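Local coordinates for Non-structural protein 2 (Bluetongue virus, PDB 1UTY), which binds single-stranded RNA through the N-terminal RNA-binding domain captured in this structure, at residues 9-23 and 33-45. Sequence-based numbering, arbitrary orientation.
Sequences TKNIFVLDVTAKTLC and PYCQIKIGRVVAF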
ATOM      1  N   THR A   9      -9.369  -5.428 -17.806  1.00 28.74           N
ATOM      2  CA  THR A   9     -10.167  -6.195 -16.856  1.00 27.85           C
ATOM      3  C   THR A   9      -9.306  -6.724 -15.702  1.00 27.53           C
ATOM      4  O   THR A   9      -8.236  -7.282 -15.937  1.00 27.59           O
ATOM      5  CB  THR A   9     -10.807  -7.396 -17.636  1.00 27.95           C
ATOM      6  OG1 THR A   9     -11.701  -6.896 -18.635  1.00 27.82           O
ATOM      7  CG2 THR A   9     -11.701  -8.267 -16.756  1.00 26.76           C
ATOM      8  N   LYS A  10      -9.779  -6.579 -14.466  1.00 26.63           N
ATOM      9  CA  LYS A  10      -9.105  -7.203 -13.326  1.00 26.16           C
ATOM     10  C   LYS A  10      -9.968  -8.286 -12.670  1.00 25.66           C
ATOM     11  O   LYS A  10     -11.182  -8.108 -12.486  1.00 25.34           O
ATOM     12  CB  LYS A  10      -8.683  -6.163 -12.279  1.00 26.45           C
ATOM     13  CG  LYS A  10      -7.724  -5.053 -12.779  1.00 27.69           C
ATOM     14  CD  LYS A  10      -6.330  -5.579 -13.163  1.00 29.09           C
ATOM     15  CE  LYS A  10      -5.684  -4.708 -14.257  1.00 31.57           C
ATOM     16  NZ  LYS A  10      -5.026  -5.489 -15.365  1.00 31.80           N
ATOM     17  N   ASN A  11      -9.318  -9.394 -12.303  1.00 24.70           N
ATOM     18  CA  ASN A  11      -9.966 -10.516 -11.633  1.00 23.68           C
ATOM     19  C   ASN A  11      -9.437 -10.755 -10.238  1.00 22.70           C
ATOM     20  O   ASN A  11      -8.289 -11.146 -10.058  1.00 22.55           O
ATOM     21  CB  ASN A  11      -9.794 -11.788 -12.457  1.00 24.20           C
ATOM     22  CG  ASN A  11     -10.701 -11.820 -13.636  1.00 25.43           C
ATOM     23  OD1 ASN A  11     -11.880 -12.140 -13.500  1.00 29.55           O
ATOM     24  ND2 ASN A  11     -10.184 -11.435 -14.799  1.00 24.53           N
ATOM     25  N   ILE A  12     -10.293 -10.524  -9.257  1.00 21.51           N
ATOM     26  CA  ILE A  12      -9.934 -10.660  -7.866  1.00 20.98           C
ATOM     27  C   ILE A  12     -10.678 -11.876  -7.327  1.00 20.63           C
ATOM     28  O   ILE A  12     -11.890 -12.001  -7.490  1.00 20.56           O
ATOM     29  CB  ILE A  12     -10.267  -9.340  -7.085  1.00 21.20           C
ATOM     30  CG1 ILE A  12      -9.465  -8.170  -7.663  1.00 21.01           C
ATOM     31  CG2 ILE A  12      -9.916  -9.438  -5.598  1.00 20.23           C
ATOM     32  CD1 ILE A  12     -10.251  -7.321  -8.624  1.00 24.50           C
ATOM     33  N   PHE A  13      -9.916 -12.781  -6.732  1.00 19.68           N
ATOM     34  CA  PHE A  13     -10.430 -13.999  -6.159  1.00 19.52           C
ATOM     35  C   PHE A  13     -10.246 -13.880  -4.663  1.00 19.73           C
ATOM     36  O   PHE A  13      -9.135 -14.011  -4.153  1.00 19.65           O
ATOM     37  CB  PHE A  13      -9.682 -15.204  -6.741  1.00 19.35           C
ATOM     38  CG  PHE A  13      -9.819 -15.320  -8.249  1.00 18.54           C
ATOM     39  CD1 PHE A  13     -10.880 -16.026  -8.807  1.00 16.31           C
ATOM     40  CD2 PHE A  13      -8.909 -14.677  -9.096  1.00 16.42           C
ATOM     41  CE1 PHE A  13     -11.034 -16.117 -10.204  1.00 18.38           C
ATOM     42  CE2 PHE A  13      -9.034 -14.755 -10.485  1.00 18.49           C
ATOM     43  CZ  PHE A  13     -10.114 -15.477 -11.053  1.00 17.90           C
ATOM     44  N   VAL A  14     -11.331 -13.567  -3.967  1.00 20.02           N
ATOM     45  CA  VAL A  14     -11.272 -13.387  -2.524  1.00 20.23           C
ATOM     46  C   VAL A  14     -11.279 -14.751  -1.876  1.00 20.85           C
ATOM     47  O   VAL A  14     -12.149 -15.580  -2.163  1.00 21.57           O
ATOM     48  CB  VAL A  14     -12.419 -12.501  -1.984  1.00 20.14           C
ATOM     49  CG1 VAL A  14     -12.242 -12.249  -0.501  1.00 18.38           C
ATOM     50  CG2 VAL A  14     -12.455 -11.151  -2.737  1.00 19.42           C
ATOM     51  N   LEU A  15     -10.264 -14.989  -1.048  1.00 21.37           N
ATOM     52  CA  LEU A  15     -10.195 -16.148  -0.187  1.00 21.97           C
ATOM     53  C   LEU A  15     -10.493 -15.628   1.211  1.00 22.60           C
ATOM     54  O   LEU A  15      -9.683 -14.892   1.802  1.00 23.60           O
ATOM     55  CB  LEU A  15      -8.807 -16.790  -0.259  1.00 21.53           C
ATOM     56  CG  LEU A  15      -8.515 -17.933   0.735  1.00 23.12           C
ATOM     57  CD1 LEU A  15      -9.460 -19.127   0.529  1.00 21.96           C
ATOM     58  CD2 LEU A  15      -7.038 -18.388   0.667  1.00 23.48           C
ATOM     59  N   ASP A  16     -11.665 -15.985   1.718  1.00 22.99           N
ATOM     60  CA  ASP A  16     -12.149 -15.534   3.021  1.00 23.38           C
ATOM     61  C   ASP A  16     -12.697 -16.743   3.765  1.00 23.45           C
ATOM     62  O   ASP A  16     -13.904 -16.982   3.775  1.00 23.01           O
ATOM     63  CB  ASP A  16     -13.246 -14.470   2.857  1.00 23.76           C
ATOM     64  CG  ASP A  16     -13.882 -14.052   4.195  1.00 24.68           C
ATOM     65  OD1 ASP A  16     -13.208 -14.084   5.246  1.00 26.28           O
ATOM     66  OD2 ASP A  16     -15.063 -13.673   4.299  1.00 25.85           O
ATOM     67  N   VAL A  17     -11.786 -17.493   4.387  1.00 23.64           N
ATOM     68  CA  VAL A  17     -12.076 -18.799   4.985  1.00 23.62           C
ATOM     69  C   VAL A  17     -13.032 -18.728   6.194  1.00 23.44           C
ATOM     70  O   VAL A  17     -13.835 -19.652   6.398  1.00 23.15           O
ATOM     71  CB  VAL A  17     -10.735 -19.566   5.342  1.00 24.16           C
ATOM     72  CG1 VAL A  17     -10.947 -20.630   6.409  1.00 24.31           C
ATOM     73  CG2 VAL A  17     -10.145 -20.219   4.100  1.00 24.24           C
ATOM     74  N   THR A  18     -12.940 -17.659   6.992  1.00 22.94           N
ATOM     75  CA  THR A  18     -13.846 -17.499   8.136  1.00 23.38           C
ATOM     76  C   THR A  18     -15.205 -16.971   7.703  1.00 22.96           C
ATOM     77  O   THR A  18     -16.125 -16.909   8.507  1.00 22.69           O
ATOM     78  CB  THR A  18     -13.260 -16.621   9.308  1.00 23.17           C
ATOM     79  OG1 THR A  18     -13.035 -15.277   8.860  1.00 24.96           O
ATOM     80  CG2 THR A  18     -11.892 -17.114   9.742  1.00 22.93           C
ATOM     81  N   ALA A  19     -15.321 -16.600   6.431  1.00 23.29           N
ATOM     82  CA  ALA A  19     -16.607 -16.219   5.831  1.00 23.49           C
ATOM     83  C   ALA A  19     -17.342 -15.111   6.592  1.00 23.74           C
ATOM     84  O   ALA A  19     -18.554 -15.172   6.769  1.00 23.81           O
ATOM     85  CB  ALA A  19     -17.505 -17.442   5.679  1.00 23.36           C
ATOM     86  N   LYS A  20     -16.599 -14.105   7.043  1.00 24.47           N
ATOM     87  CA  LYS A  20     -17.206 -12.956   7.704  1.00 24.88           C
ATOM     88  C   LYS A  20     -17.499 -11.837   6.691  1.00 24.86           C
ATOM     89  O   LYS A  20     -18.227 -10.899   7.007  1.00 25.68           O
ATOM     90  CB  LYS A  20     -16.338 -12.436   8.869  1.00 25.35           C
ATOM     91  CG  LYS A  20     -15.933 -13.478   9.946  1.00 25.14           C
ATOM     92  CD  LYS A  20     -17.130 -14.171  10.552  1.00 26.20           C
ATOM     93  CE  LYS A  20     -16.779 -14.924  11.847  1.00 25.38           C
ATOM     94  NZ  LYS A  20     -18.029 -15.496  12.400  1.00 23.84           N
ATOM     95  N   THR A  21     -16.945 -11.929   5.481  1.00 23.91           N
ATOM     96  CA  THR A  21     -17.345 -11.004   4.417  1.00 23.17           C
ATOM     97  C   THR A  21     -18.462 -11.625   3.585  1.00 23.60           C
ATOM     98  O   THR A  21     -18.606 -12.857   3.536  1.00 23.31           O
ATOM     99  CB  THR A  21     -16.167 -10.620   3.481  1.00 22.97           C
ATOM    100  OG1 THR A  21     -15.785 -11.752   2.689  1.00 21.06           O
ATOM    101  CG2 THR A  21     -14.910 -10.239   4.257  1.00 21.88           C
ATOM    102  N   LEU A  22     -19.245 -10.779   2.923  1.00 23.77           N
ATOM    103  CA  LEU A  22     -20.252 -11.276   1.999  1.00 24.31           C
ATOM    104  C   LEU A  22     -19.657 -12.324   1.044  1.00 24.35           C
ATOM    105  O   LEU A  22     -20.235 -13.400   0.863  1.00 24.46           O
ATOM    106  CB  LEU A  22     -20.891 -10.137   1.199  1.00 24.04           C
ATOM    107  CG  LEU A  22     -21.908 -10.662   0.177  1.00 24.45           C
ATOM    108  CD1 LEU A  22     -23.201 -11.031   0.890  1.00 23.71           C
ATOM    109  CD2 LEU A  22     -22.157  -9.658  -0.940  1.00 24.69           C
ATOM    110  N   CYS A  23     -18.517 -11.983   0.448  1.00 24.43           N
ATOM    111  CA  CYS A  23     -17.710 -12.877  -0.387  1.00 25.33           C
ATOM    112  C   CYS A  23     -17.489 -14.251   0.207  1.00 24.99           C
ATOM    113  O   CYS A  23     -17.689 -15.248  -0.476  1.00 25.37           O
ATOM    114  CB  CYS A  23     -16.323 -12.261  -0.616  1.00 25.27           C
ATOM    115  SG  CYS A  23     -16.346 -10.879  -1.753  1.00 28.83           S
ATOM    116  N   PRO A  33     -14.075 -22.408  -2.590  1.00 19.99           N
ATOM    117  CA  PRO A  33     -13.040 -21.701  -1.818  1.00 20.23           C
ATOM    118  C   PRO A  33     -12.997 -20.190  -2.105  1.00 20.51           C
ATOM    119  O   PRO A  33     -12.860 -19.413  -1.163  1.00 20.77           O
ATOM    120  CB  PRO A  33     -11.727 -22.399  -2.216  1.00 19.71           C
ATOM    121  CG  PRO A  33     -12.034 -23.260  -3.418  1.00 20.01           C
ATOM    122  CD  PRO A  33     -13.517 -23.319  -3.607  1.00 20.14           C
ATOM    123  N   TYR A  34     -13.157 -19.771  -3.357  1.00 20.89           N
ATOM    124  CA  TYR A  34     -13.039 -18.338  -3.681  1.00 21.26           C
ATOM    125  C   TYR A  34     -14.346 -17.664  -4.034  1.00 21.48           C
ATOM    126  O   TYR A  34     -15.296 -18.317  -4.499  1.00 21.05           O
ATOM    127  CB  TYR A  34     -12.058 -18.105  -4.833  1.00 20.77           C
ATOM    128  CG  TYR A  34     -10.728 -18.755  -4.607  1.00 21.12           C
ATOM    129  CD1 TYR A  34      -9.724 -18.109  -3.877  1.00 20.35           C
ATOM    130  CD2 TYR A  34     -10.467 -20.032  -5.113  1.00 21.27           C
ATOM    131  CE1 TYR A  34      -8.476 -18.734  -3.655  1.00 19.99           C
ATOM    132  CE2 TYR A  34      -9.235 -20.658  -4.891  1.00 20.00           C
ATOM    133  CZ  TYR A  34      -8.246 -20.005  -4.173  1.00 18.96           C
ATOM    134  OH  TYR A  34      -7.041 -20.641  -3.964  1.00 18.26           O
ATOM    135  N   CYS A  35     -14.377 -16.345  -3.828  1.00 21.50           N
ATOM    136  CA  CYS A  35     -15.355 -15.525  -4.513  1.00 22.08           C
ATOM    137  C   CYS A  35     -14.667 -14.672  -5.566  1.00 22.27           C
ATOM    138  O   CYS A  35     -13.856 -13.791  -5.228  1.00 23.12           O
ATOM    139  CB  CYS A  35     -16.142 -14.656  -3.540  1.00 22.39           C
ATOM    140  SG  CYS A  35     -17.582 -13.916  -4.321  1.00 24.43           S
ATOM    141  N   GLN A  36     -14.968 -14.931  -6.836  1.00 21.69           N
ATOM    142  CA  GLN A  36     -14.416 -14.106  -7.907  1.00 21.89           C
ATOM    143  C   GLN A  36     -15.124 -12.748  -8.028  1.00 22.20           C
ATOM    144  O   GLN A  36     -16.367 -12.684  -8.141  1.00 22.04           O
ATOM    145  CB  GLN A  36     -14.461 -14.832  -9.250  1.00 21.50           C
ATOM    146  CG  GLN A  36     -13.967 -13.993 -10.425  1.00 22.88           C
ATOM    147  CD  GLN A  36     -14.153 -14.696 -11.784  1.00 24.61           C
ATOM    148  OE1 GLN A  36     -14.976 -15.600 -11.912  1.00 26.68           O
ATOM    149  NE2 GLN A  36     -13.404 -14.267 -12.788  1.00 21.40           N
ATOM    150  N   ILE A  37     -14.321 -11.673  -8.011  1.00 21.89           N
ATOM    151  CA  ILE A  37     -14.778 -10.339  -8.386  1.00 21.38           C
ATOM    152  C   ILE A  37     -14.086  -9.896  -9.669  1.00 21.54           C
ATOM    153  O   ILE A  37     -12.873  -9.754  -9.712  1.00 21.18           O
ATOM    154  CB  ILE A  37     -14.521  -9.319  -7.254  1.00 21.70           C
ATOM    155  CG1 ILE A  37     -15.126  -9.845  -5.949  1.00 20.58           C
ATOM    156  CG2 ILE A  37     -15.092  -7.935  -7.633  1.00 19.30           C
ATOM    157  CD1 ILE A  37     -14.750  -9.030  -4.740  1.00 20.97           C
ATOM    158  N   LYS A  38     -14.877  -9.694 -10.714  1.00 22.03           N
ATOM    159  CA  LYS A  38     -14.369  -9.261 -12.004  1.00 22.41           C
ATOM    160  C   LYS A  38     -14.753  -7.808 -12.232  1.00 22.83           C
ATOM    161  O   LYS A  38     -15.932  -7.458 -12.170  1.00 22.47           O
ATOM    162  CB  LYS A  38     -14.925 -10.128 -13.124  1.00 22.22           C
ATOM    163  CG  LYS A  38     -14.374  -9.780 -14.504  1.00 22.31           C
ATOM    164  CD  LYS A  38     -14.526 -10.954 -15.475  1.00 22.64           C
ATOM    165  CE  LYS A  38     -15.900 -10.968 -16.127  1.00 23.60           C
ATOM    166  NZ  LYS A  38     -16.105 -12.178 -17.011  1.00 23.10           N
ATOM    167  N   ILE A  39     -13.746  -6.969 -12.478  1.00 23.38           N
ATOM    168  CA  ILE A  39     -13.971  -5.544 -12.745  1.00 24.30           C
ATOM    169  C   ILE A  39     -13.594  -5.264 -14.186  1.00 23.84           C
ATOM    170  O   ILE A  39     -12.561  -5.736 -14.647  1.00 25.09           O
ATOM    171  CB  ILE A  39     -13.131  -4.663 -11.789  1.00 24.61           C
ATOM    172  CG1 ILE A  39     -13.524  -4.907 -10.340  1.00 24.99           C
ATOM    173  CG2 ILE A  39     -13.329  -3.181 -12.100  1.00 26.59           C
ATOM    174  CD1 ILE A  39     -12.471  -4.427  -9.367  1.00 28.44           C
ATOM    175  N   GLY A  40     -14.438  -4.534 -14.907  1.00 23.54           N
ATOM    176  CA  GLY A  40     -14.138  -4.171 -16.283  1.00 22.33           C
ATOM    177  C   GLY A  40     -15.366  -3.993 -17.146  1.00 21.84           C
ATOM    178  O   GLY A  40     -16.438  -3.699 -16.647  1.00 22.01           O
ATOM    179  N   ARG A  41     -15.191  -4.169 -18.450  1.00 21.09           N
ATOM    180  CA  ARG A  41     -16.271  -4.082 -19.423  1.00 20.98           C
ATOM    181  C   ARG A  41     -17.435  -4.979 -18.997  1.00 19.96           C
ATOM    182  O   ARG A  41     -18.597  -4.588 -19.080  1.00 19.58           O
ATOM    183  CB  ARG A  41     -15.755  -4.513 -20.809  1.00 21.10           C
ATOM    184  CG  ARG A  41     -16.702  -4.260 -21.975  1.00 22.17           C
ATOM    185  CD  ARG A  41     -16.104  -4.630 -23.336  1.00 23.72           C
ATOM    186  NE  ARG A  41     -17.077  -5.224 -24.251  1.00 25.03           N
ATOM    187  CZ  ARG A  41     -17.251  -4.840 -25.519  1.00 26.42           C
ATOM    188  NH1 ARG A  41     -16.527  -3.851 -26.034  1.00 26.43           N
ATOM    189  NH2 ARG A  41     -18.158  -5.439 -26.281  1.00 26.50           N
ATOM    190  N   VAL A  42     -17.081  -6.191 -18.587  1.00 18.73           N
ATOM    191  CA  VAL A  42     -18.002  -7.166 -18.055  1.00 17.86           C
ATOM    192  C   VAL A  42     -17.657  -7.314 -16.581  1.00 17.56           C
ATOM    193  O   VAL A  42     -16.496  -7.508 -16.226  1.00 17.31           O
ATOM    194  CB  VAL A  42     -17.858  -8.517 -18.789  1.00 17.95           C
ATOM    195  CG1 VAL A  42     -18.839  -9.563 -18.243  1.00 17.06           C
ATOM    196  CG2 VAL A  42     -18.043  -8.328 -20.300  1.00 17.37           C
ATOM    197  N   VAL A  43     -18.659  -7.167 -15.722  1.00 17.12           N
ATOM    198  CA  VAL A  43     -18.469  -7.389 -14.292  1.00 17.00           C
ATOM    199  C   VAL A  43     -19.016  -8.744 -13.876  1.00 16.72           C
ATOM    200  O   VAL A  43     -19.848  -9.331 -14.576  1.00 16.63           O
ATOM    201  CB  VAL A  43     -19.066  -6.240 -13.456  1.00 17.29           C
ATOM    202  CG1 VAL A  43     -18.672  -4.897 -14.085  1.00 16.80           C
ATOM    203  CG2 VAL A  43     -20.593  -6.364 -13.350  1.00 18.39           C
ATOM    204  N   ALA A  44     -18.524  -9.264 -12.759  1.00 17.03           N
ATOM    205  CA  ALA A  44     -19.008 -10.548 -12.264  1.00 17.83           C
ATOM    206  C   ALA A  44     -18.793 -10.723 -10.783  1.00 18.67           C
ATOM    207  O   ALA A  44     -17.810 -10.259 -10.223  1.00 19.39           O
ATOM    208  CB  ALA A  44     -18.384 -11.746 -13.057  1.00 17.08           C
ATOM    209  N   PHE A  45     -19.726 -11.418 -10.152  1.00 19.70           N
ATOM    210  CA  PHE A  45     -19.565 -11.875  -8.784  1.00 20.94           C
ATOM    211  C   PHE A  45     -19.873 -13.367  -8.880  1.00 20.75           C
ATOM    212  O   PHE A  45     -20.946 -13.748  -9.331  1.00 20.25           O
ATOM    213  CB  PHE A  45     -20.536 -11.107  -7.870  1.00 21.65           C
ATOM    214  CG  PHE A  45     -20.527 -11.547  -6.419  1.00 25.85           C
ATOM    215  CD1 PHE A  45     -21.240 -12.673  -6.006  1.00 30.39           C
ATOM    216  CD2 PHE A  45     -19.845 -10.811  -5.455  1.00 29.50           C
ATOM    217  CE1 PHE A  45     -21.247 -13.075  -4.650  1.00 32.53           C
ATOM    218  CE2 PHE A  45     -19.843 -11.201  -4.109  1.00 30.59           C
ATOM    219  CZ  PHE A  45     -20.548 -12.327  -3.704  1.00 31.72           C
TER
HETATM  220  O   HOH W   1     -13.716 -17.267   0.256  1.00 41.96           O
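The contact is an antiparallel pairing of strands 10-15 and 34-39 within the mixed sheet of the RNA-binding domain. Lys-10 and Ile-39, Ile-12 and Ile-37, and Val-14 and Cys-35 form the hydrogen-bonded pairs, two backbone bonds each; Ile-39 N, for instance, meets Lys-10 O at 2.8 Å, almost straight. On one face apolar side chains meet: Ile-12 CD1 lies 3.7 Å from Ile-39 CD1, and Ile-37 CD1 touches both Val-14 CG2 (3.7 Å) and Cys-23 SG (3.9 Å). Strands 73-79 and 84-87 pack over this face, while the start of helix 22-29 brings Cys-23 CB to 3.8 Å from Cys-35 CB. On the other face Gln-36, its CG anti to the backbone N (chi1 177°) and its chain extended, runs alongside the Phe-13 ring, amide and ring planes 19° apart. That reach carries Gln-36 NE2 to Asn-11 OD1, which lies near the Gln-36 amide plane; the 2.7 Å hydrogen bond, bent to 142°, favours this orientation of the amide. Tyr-34, against Leu-15 CB, hydrogen-bonds through OH to Pro-145 O of the second subunit. The two adjacent antiparallel strands are connected through helix 22-29; 34-39 also pairs antiparallel with 44-48, and 10-15 parallel with 56-59, giving the sheet its mixed character.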